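Local coordinates for protein alginate lyase (Paenibacillus sp. FPU-7, PDB 6KFN) that cleaves the glycosidic links of the polysaccharide alginate by beta-elimination, as a lyase built on a right-handed parallel beta-helix, at residues Asp239-His244 against Pro268-Ala273; Ile215-Asn220 against Gln252-Thr257; Ala180-Asp185 against Asn209-Phe214; Gly258-Leu263 against Gln285-Gly290; Ser198-Thr203 against Arg225-Tyr230. All blocks are in the same frame, centred on the assembly; numbering follows the deposited sequence.

Contact 1 (Asp239-His244 against Pro268-Ala273); sequences DAFQVH and PYVVNA. With NA (sodium ion), chain C.
Successive coils of the right-handed parallel beta-helix meet here, in the sheet that carries the sodium sites. Strands 241-243 and 271-273 run parallel, Phe-241 level with Val-271 and Gln-242 with Asn-272, Asn-272 N donating to Phe-241 O at 2.9 Å. One residue earlier the chain turns a corner at Ala-240, whose methyl covers one face of the Phe-241 ring and whose N reaches Tyr-269 O at 2.8 Å. Asp-239 organises the polar face: its CG sits beside the backbone N (chi1 -62°), so OD1 takes Tyr-269 N at 3.0 Å through its anti lone pair. Asp-239 OD2 accepts twice: from Asn-272 ND2 at 3.0 Å, nearly straight but from above the carboxylate plane, and from Gln-242 NE2 at 2.9 Å on the anti lone pair. The extended Gln-242 chain turns its other end, OE1, onto the sodium ion at 2.4 Å, a site completed by Tyr-210 O, Asp-212 OD1 and three waters. On the opposite face Val-243 CG2 lies alongside Val-271 CG1, 4.1 Å away, beta-branched residues suiting a buried strand. Three N-H groups thus grip the buried carboxylate, which is likely to stay ionised, fix the amide's orientation and polarise OE1 towards the metal.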
# COMPACT_ATOMS: atom_id res chain seq x y z
N ASP A 239 -4.22 16.18 -10.22
CA ASP A 239 -4.75 16.58 -8.92
C ASP A 239 -3.90 15.89 -7.87
O ASP A 239 -3.36 14.82 -8.11
CB ASP A 239 -6.20 16.15 -8.72
CG ASP A 239 -7.18 16.75 -9.70
OD1 ASP A 239 -7.23 17.99 -9.80
OD2 ASP A 239 -7.93 15.95 -10.34
N ALA A 240 -3.82 16.48 -6.66
CA ALA A 240 -3.18 15.75 -5.56
C ALA A 240 -4.00 14.52 -5.17
O ALA A 240 -3.49 13.39 -5.13
CB ALA A 240 -2.99 16.65 -4.34
N PHE A 241 -5.28 14.75 -4.83
CA PHE A 241 -6.16 13.72 -4.32
C PHE A 241 -7.48 13.80 -5.09
O PHE A 241 -7.97 14.89 -5.36
CB PHE A 241 -6.44 13.90 -2.82
CG PHE A 241 -5.20 14.11 -1.97
CD1 PHE A 241 -4.15 13.19 -1.99
CD2 PHE A 241 -5.08 15.22 -1.16
CE1 PHE A 241 -3.03 13.37 -1.20
CE2 PHE A 241 -3.96 15.41 -0.35
CZ PHE A 241 -2.94 14.50 -0.38
N GLN A 242 -8.04 12.63 -5.40
CA GLN A 242 -9.35 12.54 -6.03
C GLN A 242 -10.26 11.65 -5.21
O GLN A 242 -9.79 10.78 -4.46
CB GLN A 242 -9.23 11.97 -7.45
CG GLN A 242 -8.40 12.85 -8.36
CD GLN A 242 -8.09 12.24 -9.70
OE1 GLN A 242 -8.26 11.04 -9.92
NE2 GLN A 242 -7.59 13.05 -10.60
N VAL A 243 -11.56 11.86 -5.38
CA VAL A 243 -12.59 11.00 -4.83
C VAL A 243 -13.55 10.68 -5.98
O VAL A 243 -13.94 11.60 -6.71
CB VAL A 243 -13.34 11.64 -3.64
CG1 VAL A 243 -14.14 10.60 -2.87
CG2 VAL A 243 -12.40 12.39 -2.70
N HIS A 244 -13.90 9.42 -6.15
CA HIS A 244 -14.80 8.99 -7.24
C HIS A 244 -15.84 8.04 -6.71
O HIS A 244 -15.58 7.30 -5.76
CB HIS A 244 -14.02 8.27 -8.36
CG HIS A 244 -13.13 9.13 -9.18
ND1 HIS A 244 -11.79 9.32 -8.90
CD2 HIS A 244 -13.37 9.81 -10.32
CE1 HIS A 244 -11.25 10.10 -9.84
NE2 HIS A 244 -12.19 10.40 -10.70
N PRO A 268 -3.72 22.16 -10.72
CA PRO A 268 -4.16 20.94 -10.02
C PRO A 268 -4.99 21.27 -8.78
O PRO A 268 -4.71 22.21 -8.05
CB PRO A 268 -2.83 20.29 -9.64
CG PRO A 268 -1.89 20.71 -10.74
CD PRO A 268 -2.26 22.15 -11.00
N TYR A 269 -6.00 20.45 -8.50
CA TYR A 269 -6.75 20.59 -7.26
C TYR A 269 -6.06 19.82 -6.14
O TYR A 269 -5.39 18.81 -6.36
CB TYR A 269 -8.20 20.11 -7.42
CG TYR A 269 -9.05 21.17 -8.09
CD1 TYR A 269 -9.05 21.35 -9.48
CD2 TYR A 269 -9.79 22.04 -7.35
CE1 TYR A 269 -9.79 22.36 -10.06
CE2 TYR A 269 -10.51 23.06 -7.90
CZ TYR A 269 -10.47 23.21 -9.26
OH TYR A 269 -11.18 24.23 -9.89
N VAL A 270 -6.27 20.30 -4.90
CA VAL A 270 -5.90 19.54 -3.73
C VAL A 270 -6.81 18.33 -3.55
O VAL A 270 -6.34 17.19 -3.42
CB VAL A 270 -5.85 20.45 -2.49
CG1 VAL A 270 -5.48 19.63 -1.26
CG2 VAL A 270 -4.87 21.58 -2.69
N VAL A 271 -8.13 18.59 -3.53
CA VAL A 271 -9.12 17.52 -3.53
C VAL A 271 -10.10 17.76 -4.66
O VAL A 271 -10.79 18.79 -4.67
CB VAL A 271 -9.90 17.39 -2.21
CG1 VAL A 271 -10.91 16.24 -2.30
CG2 VAL A 271 -8.95 17.19 -1.03
N ASN A 272 -10.16 16.82 -5.60
CA ASN A 272 -11.13 16.84 -6.70
C ASN A 272 -12.10 15.68 -6.45
O ASN A 272 -11.78 14.52 -6.73
CB ASN A 272 -10.41 16.71 -8.03
CG ASN A 272 -11.35 16.84 -9.18
OD1 ASN A 272 -12.54 17.17 -9.03
ND2 ASN A 272 -10.82 16.62 -10.38
N ALA A 273 -13.26 16.02 -5.86
CA ALA A 273 -14.28 15.04 -5.54
C ALA A 273 -15.27 15.04 -6.70
O ALA A 273 -16.03 15.99 -6.88
CB ALA A 273 -14.96 15.39 -4.22
NA NA C . -7.51 9.57 -11.63
O HOH W 1 -5.83 8.92 -10.08
O HOH W 2 -8.84 7.68 -11.10
O HOH W 3 -9.16 10.23 -13.18

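Contact 2 (Ile215-Asn220 against Gln252-Thr257); sequences IDVKGN and QNATFT
Gln-252 opens 252-257, and its N donates to Asn-220 OD1 at 2.9 Å. The hydrogen arrives from above the amide plane of Asn-220, 48° out of it. The two side chains run side by side with their amides 86° apart, and Gln-252 OE1 turns elsewhere, to Thr-278 OG1. Water 4 joins the backbones, donating to Gly-219 O at 2.9 Å and to Gln-252 O at 3.0 Å. Asn-220 ND2 is bonded to Gly-249 O, so one short amide serves two backbone sites; an alanine here would probably loosen the link between 215-220 and 252-257, because it lacks the acceptor for Gln-252 N and the donor for Gly-249 O. Ala-254 then puts CB 4.1 Å from Val-217 CG1, its methyl meeting the valine at van der Waals distance. Two residues on, the Phe-256 ring meets the same valine tip to tip, CZ to CG2 at 4.0 Å, and lies against the ring of Phe-241. Asp-216 and Lys-218, pointing away from this contact, form a salt bridge, and Lys-218 also pairs with Asp-185. Apolar side chains, the forked Val-217 among them, pack across the beta-helix interior between the two sheets; past the end of 215-217 and ahead of 254-257, directed bonds and a water satisfy backbone polar groups.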
# COMPACT_ATOMS: atom_id res chain seq x y z
N ILE A 215 -3.43 9.94 -4.64
CA ILE A 215 -4.40 9.05 -4.05
C ILE A 215 -5.70 9.20 -4.84
O ILE A 215 -6.10 10.31 -5.19
CB ILE A 215 -4.68 9.37 -2.55
CG1 ILE A 215 -3.36 9.40 -1.77
CG2 ILE A 215 -5.66 8.35 -1.97
CD1 ILE A 215 -3.51 9.72 -0.29
N ASP A 216 -6.37 8.08 -5.09
CA ASP A 216 -7.76 8.06 -5.54
C ASP A 216 -8.56 7.33 -4.48
O ASP A 216 -8.21 6.21 -4.11
CB ASP A 216 -7.93 7.40 -6.90
CG ASP A 216 -9.28 7.65 -7.55
OD1 ASP A 216 -10.03 8.52 -7.05
OD2 ASP A 216 -9.55 6.98 -8.57
N VAL A 217 -9.61 7.99 -3.99
CA VAL A 217 -10.46 7.46 -2.92
C VAL A 217 -11.79 7.07 -3.52
O VAL A 217 -12.58 7.93 -3.92
CB VAL A 217 -10.68 8.46 -1.79
CG1 VAL A 217 -11.52 7.81 -0.70
CG2 VAL A 217 -9.36 8.98 -1.24
N LYS A 218 -11.99 5.79 -3.61
CA LYS A 218 -13.28 5.22 -4.05
C LYS A 218 -14.05 4.48 -2.94
O LYS A 218 -15.28 4.09 -2.98
CB LYS A 218 -13.08 4.32 -5.27
CG LYS A 218 -12.89 5.13 -6.53
CD LYS A 218 -12.15 4.40 -7.59
CE LYS A 218 -10.72 4.30 -7.16
NZ LYS A 218 -9.77 4.23 -8.29
N GLY A 219 -13.34 4.19 -1.80
CA GLY A 219 -13.96 3.65 -0.60
C GLY A 219 -14.59 4.75 0.24
O GLY A 219 -14.60 5.92 -0.14
N ASN A 220 -15.14 4.31 1.37
CA ASN A 220 -15.83 5.19 2.30
C ASN A 220 -15.02 5.38 3.57
O ASN A 220 -14.19 4.54 3.96
CB ASN A 220 -17.21 4.67 2.66
CG ASN A 220 -18.19 4.85 1.51
OD1 ASN A 220 -17.83 5.35 0.45
ND2 ASN A 220 -19.42 4.44 1.72
N GLN A 252 -17.65 8.14 -0.43
CA GLN A 252 -18.35 8.99 0.50
C GLN A 252 -17.55 9.23 1.76
O GLN A 252 -16.85 8.34 2.27
CB GLN A 252 -19.73 8.43 0.87
CG GLN A 252 -20.62 8.20 -0.34
CD GLN A 252 -20.94 9.47 -1.09
OE1 GLN A 252 -21.31 10.50 -0.55
NE2 GLN A 252 -20.79 9.42 -2.41
N ASN A 253 -17.73 10.42 2.33
CA ASN A 253 -17.17 10.74 3.63
C ASN A 253 -15.66 10.55 3.67
O ASN A 253 -15.13 9.99 4.62
CB ASN A 253 -17.86 9.98 4.77
CG ASN A 253 -17.48 10.52 6.13
OD1 ASN A 253 -17.39 11.75 6.33
ND2 ASN A 253 -17.28 9.63 7.09
N ALA A 254 -14.96 11.02 2.65
CA ALA A 254 -13.50 11.08 2.68
C ALA A 254 -13.07 12.34 3.45
O ALA A 254 -13.65 13.39 3.23
CB ALA A 254 -12.94 11.15 1.27
N THR A 255 -12.14 12.24 4.34
CA THR A 255 -11.67 13.37 5.13
C THR A 255 -10.21 13.65 4.80
O THR A 255 -9.40 12.74 4.85
CB THR A 255 -11.84 13.09 6.63
OG1 THR A 255 -13.20 12.85 6.92
CG2 THR A 255 -11.29 14.23 7.48
N PHE A 256 -9.90 14.91 4.51
CA PHE A 256 -8.54 15.34 4.18
C PHE A 256 -8.15 16.46 5.13
O PHE A 256 -8.68 17.58 5.01
CB PHE A 256 -8.47 15.87 2.73
CG PHE A 256 -8.78 14.84 1.70
CD1 PHE A 256 -10.08 14.57 1.29
CD2 PHE A 256 -7.75 14.10 1.10
CE1 PHE A 256 -10.36 13.62 0.34
CE2 PHE A 256 -8.03 13.12 0.14
CZ PHE A 256 -9.34 12.90 -0.25
N THR A 257 -7.25 16.18 6.06
CA THR A 257 -6.85 17.20 7.02
C THR A 257 -5.34 17.28 7.13
O THR A 257 -4.64 16.28 7.17
CB THR A 257 -7.46 17.02 8.39
OG1 THR A 257 -7.09 15.78 8.89
CG2 THR A 257 -8.95 17.11 8.34
O HOH W 4 -13.94 7.96 1.77

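Contact 3 (Ala180-Asp185 against Asn209-Phe214); sequences AAEHID and NYADSF. With NA (sodium ion), chain C; NA (sodium ion), chain B.
Two sodium sites on neighbouring coils of the beta-helix flank this contact. The chain B ion is held by Glu-182 OE1 and Asp-185 OD2, both at 2.5 Å, with Glu-147; the chain C ion by Tyr-210 O at 2.3 Å and Asp-212 OD1 at 2.4 Å, with Gln-242. Each has three waters. Water-mediated bonds link them: Glu-182, bent at chi2 (88°), leaves OE2 to accept from water 5 of the first ion and, at 2.9 Å, from water 1 of the second. Water 1 donates to Ser-213 OG, itself hydrogen-bonded to Ile-215 O, and accepts from Asp-212 N. The backbone adds Ile-184 N to Phe-214 O at 3.1 Å, nearly along the carbonyl axis. Apolar contact brings Ala-181 CB to 3.6 Å from Ala-211 CB, which suits bare methyls. An alanine for Glu-182 would probably weaken the first site, lacking the carboxylate, and cost water 1 an acceptor. With four carboxylates among six protein ligands, the sodium ions probably offset repulsion between the acids.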
# COMPACT_ATOMS: atom_id res chain seq x y z
N ALA A 180 4.14 3.84 -10.83
CA ALA A 180 3.59 4.20 -12.11
C ALA A 180 2.11 4.60 -12.05
O ALA A 180 1.65 5.37 -12.90
CB ALA A 180 3.72 3.04 -13.11
N ALA A 181 1.34 4.04 -11.12
CA ALA A 181 -0.05 4.40 -10.96
C ALA A 181 -0.20 5.23 -9.68
O ALA A 181 0.76 5.87 -9.25
CB ALA A 181 -0.96 3.16 -11.04
N GLU A 182 -1.41 5.28 -9.11
CA GLU A 182 -1.53 6.05 -7.88
C GLU A 182 -0.59 5.50 -6.83
O GLU A 182 -0.36 4.30 -6.72
CB GLU A 182 -2.95 6.01 -7.29
CG GLU A 182 -4.04 6.59 -8.16
CD GLU A 182 -4.68 5.61 -9.12
OE1 GLU A 182 -4.24 4.47 -9.26
OE2 GLU A 182 -5.71 6.08 -9.73
N HIS A 183 -0.10 6.39 -5.97
CA HIS A 183 0.59 5.93 -4.77
C HIS A 183 -0.30 5.07 -3.92
O HIS A 183 0.14 4.04 -3.41
CB HIS A 183 1.19 7.12 -4.01
CG HIS A 183 2.35 7.70 -4.73
ND1 HIS A 183 3.24 8.57 -4.12
CD2 HIS A 183 2.84 7.44 -5.97
CE1 HIS A 183 4.17 8.87 -5.01
NE2 HIS A 183 3.95 8.22 -6.13
N ILE A 184 -1.56 5.49 -3.75
CA ILE A 184 -2.54 4.73 -2.99
C ILE A 184 -3.86 4.78 -3.75
O ILE A 184 -4.36 5.86 -4.06
CB ILE A 184 -2.74 5.23 -1.57
CG1 ILE A 184 -1.38 5.34 -0.85
CG2 ILE A 184 -3.69 4.32 -0.80
CD1 ILE A 184 -1.42 6.08 0.44
N ASP A 185 -4.42 3.60 -4.04
CA ASP A 185 -5.72 3.47 -4.71
C ASP A 185 -6.63 2.74 -3.74
O ASP A 185 -6.39 1.58 -3.42
CB ASP A 185 -5.57 2.75 -6.03
CG ASP A 185 -6.79 2.79 -6.91
OD1 ASP A 185 -7.77 3.40 -6.53
OD2 ASP A 185 -6.70 2.23 -8.05
N ASN A 209 -4.18 4.33 -17.29
CA ASN A 209 -5.33 3.71 -16.60
C ASN A 209 -5.87 4.64 -15.51
O ASN A 209 -6.13 4.22 -14.37
CB ASN A 209 -5.04 2.32 -16.03
CG ASN A 209 -6.27 1.57 -15.60
OD1 ASN A 209 -7.37 1.76 -16.13
ND2 ASN A 209 -6.09 0.66 -14.65
N TYR A 210 -5.99 5.93 -15.91
CA TYR A 210 -6.58 7.01 -15.10
C TYR A 210 -5.78 7.41 -13.88
O TYR A 210 -6.28 8.16 -13.04
CB TYR A 210 -8.04 6.72 -14.71
CG TYR A 210 -8.93 6.26 -15.82
CD1 TYR A 210 -9.48 7.18 -16.69
CD2 TYR A 210 -9.22 4.90 -16.01
CE1 TYR A 210 -10.32 6.78 -17.73
CE2 TYR A 210 -10.06 4.49 -17.03
CZ TYR A 210 -10.60 5.44 -17.88
OH TYR A 210 -11.42 5.03 -18.90
N ALA A 211 -4.57 6.94 -13.77
CA ALA A 211 -3.78 7.11 -12.56
C ALA A 211 -3.01 8.42 -12.65
O ALA A 211 -1.91 8.51 -13.22
CB ALA A 211 -2.84 5.93 -12.36
N ASP A 212 -3.62 9.47 -12.11
CA ASP A 212 -3.18 10.84 -12.35
C ASP A 212 -3.27 11.69 -11.08
O ASP A 212 -3.34 12.92 -11.14
CB ASP A 212 -3.92 11.46 -13.53
CG ASP A 212 -5.42 11.58 -13.34
OD1 ASP A 212 -5.95 11.29 -12.26
OD2 ASP A 212 -6.07 11.93 -14.36
N SER A 213 -3.20 11.03 -9.93
CA SER A 213 -3.19 11.70 -8.64
C SER A 213 -2.37 10.85 -7.67
O SER A 213 -2.11 9.67 -7.92
CB SER A 213 -4.61 11.91 -8.10
OG SER A 213 -5.26 10.65 -7.90
N PHE A 214 -1.96 11.44 -6.54
CA PHE A 214 -1.29 10.65 -5.50
C PHE A 214 -2.19 9.55 -4.94
O PHE A 214 -1.75 8.43 -4.71
CB PHE A 214 -0.80 11.51 -4.34
CG PHE A 214 0.09 12.69 -4.69
CD1 PHE A 214 1.31 12.52 -5.35
CD2 PHE A 214 -0.28 13.96 -4.31
CE1 PHE A 214 2.10 13.63 -5.63
CE2 PHE A 214 0.52 15.05 -4.58
CZ PHE A 214 1.71 14.89 -5.24
NA NA C . -7.51 9.57 -11.63
NA NA B . -5.41 2.46 -10.15
O HOH W 1 -5.83 8.92 -10.08
O HOH W 5 -6.89 4.16 -10.89
O HOH W 6 -4.44 2.76 -12.32
O HOH W 7 -6.84 0.67 -10.98
O HOH W 2 -8.84 7.68 -11.10
O HOH W 3 -9.16 10.23 -13.18

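Contact 4 (Gly258-Leu263 against Gln285-Gly290); sequences GNTVYL and QRYPAG
Strands 260-262 and 285-287 run parallel, 10° apart with axes 4.9 Å from each other, and four hydrogen bonds, each nearly along its C=O axis, alternate from Gln-285 N to Asn-259 O through to Leu-263 N to Tyr-287 O. On one face Tyr-262 and Tyr-287 point the same way, planes 13° apart and centroids 4.8 Å apart. Little of either ring lies above the other; Tyr-262 CE1 comes over a face of Tyr-287, 3.4 Å from CD1. Thr-260 CG2 meets the edge of Tyr-287 at CE1, 3.6 Å away. Tyr-230, on the other side of Tyr-262, continues a row of tyrosines outside the parallel beta-helix, where a hydroxyl can reach solvent: Tyr-262 OH bonds water 10 at 2.7 Å. On the other face Val-261 turns inward, onto Val-270 and Phe-241. Extended Arg-286 lays its guanidinium between Leu-263 CD1 over one face and Gly-290 CA over the other; a side chain on Gly-290 would collide with it. Arg-286 NH2 bonds Pro-288 O at 2.8 Å, with Pro-268, Gln-265 and Asn-291 supplying further carbonyls. A guanidinium donating to four backbone carbonyls thus ties the last turns together, its charge probably held by their dipoles.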
# COMPACT_ATOMS: atom_id res chain seq x y z
N GLY A 258 -4.83 18.51 7.23
CA GLY A 258 -3.44 18.70 7.60
C GLY A 258 -2.43 18.26 6.55
O GLY A 258 -1.28 18.05 6.93
N ASN A 259 -2.82 18.11 5.30
CA ASN A 259 -1.90 17.68 4.26
C ASN A 259 -1.22 18.91 3.65
O ASN A 259 -1.81 19.98 3.62
CB ASN A 259 -2.64 16.91 3.16
CG ASN A 259 -3.34 15.69 3.71
OD1 ASN A 259 -2.71 14.68 4.02
ND2 ASN A 259 -4.66 15.76 3.85
N THR A 260 -0.02 18.73 3.13
CA THR A 260 0.70 19.76 2.42
C THR A 260 1.08 19.22 1.06
O THR A 260 1.69 18.14 0.97
CB THR A 260 1.95 20.19 3.19
OG1 THR A 260 1.55 20.70 4.46
CG2 THR A 260 2.69 21.28 2.42
N VAL A 261 0.72 19.94 0.01
CA VAL A 261 1.00 19.51 -1.34
C VAL A 261 1.68 20.60 -2.13
O VAL A 261 1.28 21.77 -2.11
CB VAL A 261 -0.26 18.95 -2.03
CG1 VAL A 261 -0.75 17.68 -1.33
CG2 VAL A 261 -1.39 19.98 -2.10
N TYR A 262 2.70 20.18 -2.89
CA TYR A 262 3.53 21.03 -3.72
C TYR A 262 3.20 20.67 -5.16
O TYR A 262 3.67 19.65 -5.68
CB TYR A 262 5.01 20.82 -3.39
CG TYR A 262 5.37 21.17 -1.98
CD1 TYR A 262 5.71 22.48 -1.62
CD2 TYR A 262 5.32 20.22 -0.96
CE1 TYR A 262 5.98 22.82 -0.32
CE2 TYR A 262 5.58 20.55 0.34
CZ TYR A 262 5.93 21.86 0.68
OH TYR A 262 6.19 22.23 1.96
N LEU A 263 2.35 21.49 -5.79
CA LEU A 263 1.71 21.19 -7.05
C LEU A 263 2.21 22.01 -8.24
O LEU A 263 1.65 21.89 -9.32
CB LEU A 263 0.20 21.29 -6.92
CG LEU A 263 -0.40 20.32 -5.88
CD1 LEU A 263 -1.91 20.54 -5.76
CD2 LEU A 263 -0.07 18.88 -6.13
N GLN A 285 -2.57 22.65 3.10
CA GLN A 285 -1.72 23.71 2.58
C GLN A 285 -1.31 23.36 1.16
O GLN A 285 -0.83 22.26 0.91
CB GLN A 285 -0.50 23.88 3.46
CG GLN A 285 -0.79 24.38 4.85
CD GLN A 285 0.44 24.47 5.75
OE1 GLN A 285 0.47 23.90 6.84
NE2 GLN A 285 1.46 25.22 5.31
N ARG A 286 -1.47 24.31 0.27
CA ARG A 286 -1.15 24.14 -1.15
C ARG A 286 -0.03 25.12 -1.53
O ARG A 286 -0.12 26.32 -1.17
CB ARG A 286 -2.37 24.46 -2.02
CG ARG A 286 -2.21 24.06 -3.48
CD ARG A 286 -3.16 24.82 -4.37
NE ARG A 286 -3.27 24.24 -5.71
CZ ARG A 286 -2.36 24.38 -6.65
NH1 ARG A 286 -2.53 23.82 -7.82
NH2 ARG A 286 -1.24 25.05 -6.46
N TYR A 287 0.94 24.66 -2.30
CA TYR A 287 1.97 25.50 -2.89
C TYR A 287 2.00 25.21 -4.38
O TYR A 287 1.98 24.04 -4.76
CB TYR A 287 3.33 25.15 -2.30
CG TYR A 287 3.44 25.41 -0.85
CD1 TYR A 287 3.07 24.48 0.12
CD2 TYR A 287 3.96 26.60 -0.40
CE1 TYR A 287 3.23 24.73 1.44
CE2 TYR A 287 4.11 26.85 0.94
CZ TYR A 287 3.75 25.92 1.83
OH TYR A 287 3.90 26.12 3.19
N PRO A 288 2.15 26.22 -5.25
CA PRO A 288 1.92 27.64 -4.97
C PRO A 288 0.41 27.85 -4.67
O PRO A 288 -0.37 26.91 -4.52
CB PRO A 288 2.33 28.29 -6.28
CG PRO A 288 1.91 27.28 -7.33
CD PRO A 288 2.28 25.96 -6.70
N ALA A 289 -0.00 29.12 -4.61
CA ALA A 289 -1.43 29.40 -4.59
C ALA A 289 -2.09 28.78 -5.82
O ALA A 289 -1.51 28.72 -6.90
CB ALA A 289 -1.63 30.91 -4.62
N GLY A 290 -3.32 28.32 -5.66
CA GLY A 290 -4.02 27.75 -6.80
C GLY A 290 -5.25 27.00 -6.37
O GLY A 290 -5.80 27.25 -5.29
O HOH W 8 -1.08 21.50 6.26
O HOH W 9 3.06 22.31 5.95
O HOH W 10 6.92 24.52 3.28

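Contact 5 (Ser198-Thr203 against Arg225-Tyr230); sequences SVFNGT and RNNIGY
Ser-198 leads into strand 199-201, which pairs in parallel with 228-230 in the right-handed beta-helix; Ser-198 N donates to Asn-227 OD1 at 2.9 Å, on a lone pair in the amide plane. Asn-227 N donates to Asn-259 OD1, and Asn-227 ND2 to Val-195 O: an asparagine ladder running from coil to coil, which the short amide suits. Ser-198 OG serves Glu-196 O and Val-173 N instead, while Ser-198 O takes Ile-228 N. Val-199 sets CG1 anti to its backbone N and so brings it to the edge of Tyr-230, 3.7 Å from CE2. Phe-200 faces inward: N gives to Ile-228 O at 2.8 Å, and its ring brings CE2 to 3.7 Å from Asn-227 CB, beside Gly-229 CA. Tyr-230 N returns to Phe-200 O at 2.8 Å. Asn-201 closes the strand with an Asx turn. Gly-202 N bonds Tyr-230 O at 2.8 Å, where a CB would clash with that oxygen. Thr-203 ends the turn, its N giving to Asn-201 OD1 at 3.1 Å.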
# COMPACT_ATOMS: atom_id res chain seq x y z
N SER A 198 2.58 10.37 5.78
CA SER A 198 3.27 9.75 4.68
C SER A 198 3.78 10.82 3.70
O SER A 198 3.39 11.98 3.77
CB SER A 198 2.38 8.71 4.01
OG SER A 198 2.14 7.62 4.92
N VAL A 199 4.67 10.39 2.80
CA VAL A 199 5.32 11.29 1.85
C VAL A 199 5.22 10.67 0.47
O VAL A 199 5.61 9.52 0.27
CB VAL A 199 6.79 11.57 2.21
CG1 VAL A 199 7.41 12.53 1.18
CG2 VAL A 199 6.89 12.14 3.61
N PHE A 200 4.70 11.45 -0.48
CA PHE A 200 4.45 11.01 -1.84
C PHE A 200 5.41 11.74 -2.79
O PHE A 200 5.32 12.95 -2.96
CB PHE A 200 3.01 11.31 -2.24
CG PHE A 200 2.00 10.85 -1.21
CD1 PHE A 200 2.06 9.57 -0.65
CD2 PHE A 200 1.02 11.72 -0.76
CE1 PHE A 200 1.17 9.20 0.35
CE2 PHE A 200 0.11 11.33 0.22
CZ PHE A 200 0.18 10.08 0.78
N ASN A 201 6.32 10.98 -3.41
CA ASN A 201 7.22 11.50 -4.44
C ASN A 201 6.58 11.15 -5.77
O ASN A 201 6.64 10.01 -6.24
CB ASN A 201 8.61 10.89 -4.30
CG ASN A 201 9.56 11.39 -5.37
OD1 ASN A 201 9.11 11.92 -6.40
ND2 ASN A 201 10.83 11.19 -5.16
N GLY A 202 5.91 12.13 -6.37
CA GLY A 202 5.13 11.91 -7.57
C GLY A 202 5.90 11.66 -8.85
O GLY A 202 5.28 11.31 -9.86
N THR A 203 7.22 11.83 -8.83
CA THR A 203 8.00 11.51 -10.03
C THR A 203 7.72 10.06 -10.42
O THR A 203 7.80 9.17 -9.57
CB THR A 203 9.48 11.76 -9.75
OG1 THR A 203 9.64 13.14 -9.39
CG2 THR A 203 10.34 11.39 -10.94
N ARG A 225 -4.62 12.18 6.35
CA ARG A 225 -4.21 13.20 7.29
C ARG A 225 -2.69 13.34 7.39
O ARG A 225 -1.94 12.37 7.48
CB ARG A 225 -4.80 12.96 8.70
CG ARG A 225 -4.41 11.68 9.35
CD ARG A 225 -5.10 11.52 10.70
NE ARG A 225 -4.78 10.23 11.33
CZ ARG A 225 -5.60 9.53 12.07
NH1 ARG A 225 -6.83 9.96 12.32
NH2 ARG A 225 -5.20 8.38 12.54
N ASN A 226 -2.24 14.60 7.42
CA ASN A 226 -0.86 14.91 7.79
C ASN A 226 0.15 14.28 6.84
O ASN A 226 1.25 13.89 7.26
CB ASN A 226 -0.59 14.54 9.24
CG ASN A 226 -1.62 15.18 10.15
OD1 ASN A 226 -2.05 16.32 9.92
ND2 ASN A 226 -2.18 14.39 11.08
N ASN A 227 -0.17 14.26 5.55
CA ASN A 227 0.73 13.75 4.51
C ASN A 227 1.34 14.92 3.74
O ASN A 227 0.81 16.01 3.74
CB ASN A 227 -0.01 12.85 3.55
CG ASN A 227 -0.71 11.71 4.27
OD1 ASN A 227 -0.07 10.81 4.80
ND2 ASN A 227 -2.04 11.74 4.29
N ILE A 228 2.44 14.63 3.05
CA ILE A 228 3.11 15.59 2.18
C ILE A 228 3.21 14.98 0.79
O ILE A 228 3.69 13.85 0.64
CB ILE A 228 4.53 15.93 2.70
CG1 ILE A 228 4.46 16.52 4.09
CG2 ILE A 228 5.21 16.89 1.71
CD1 ILE A 228 5.84 16.63 4.78
N GLY A 229 2.76 15.73 -0.22
CA GLY A 229 2.87 15.28 -1.60
C GLY A 229 3.67 16.24 -2.46
O GLY A 229 3.44 17.45 -2.42
N TYR A 230 4.58 15.66 -3.25
CA TYR A 230 5.43 16.42 -4.17
C TYR A 230 5.10 16.02 -5.60
O TYR A 230 5.39 14.89 -6.03
CB TYR A 230 6.92 16.10 -3.89
CG TYR A 230 7.39 16.49 -2.53
CD1 TYR A 230 7.66 17.80 -2.22
CD2 TYR A 230 7.60 15.55 -1.54
CE1 TYR A 230 8.13 18.18 -0.98
CE2 TYR A 230 8.09 15.90 -0.29
CZ TYR A 230 8.37 17.23 -0.02
OH TYR A 230 8.84 17.64 1.21
O HOH W 11 4.01 13.52 6.20

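Overall arrangement
From the N terminus, contact 3 opens first and closes a loop of roughly one turn between 180-185 and 209-214. Contact 5 starts inside that loop and ends beyond it, so the two cross. Contact 2 in turn crosses contact 5, contact 1 crosses contact 2, and contact 4 crosses contact 1; none nests inside another. This overlapping chain is what coils stacked one on the next produce. Contacts 1 and 3 lie on the sheet side with the sodium ions and share the chain C ion and its waters. Contacts 4 and 5 join a different face, one after the other. Contact 2 reaches between faces, its 215-220 bonded to contact 1 and to Ile-184 and Asp-185 of contact 3.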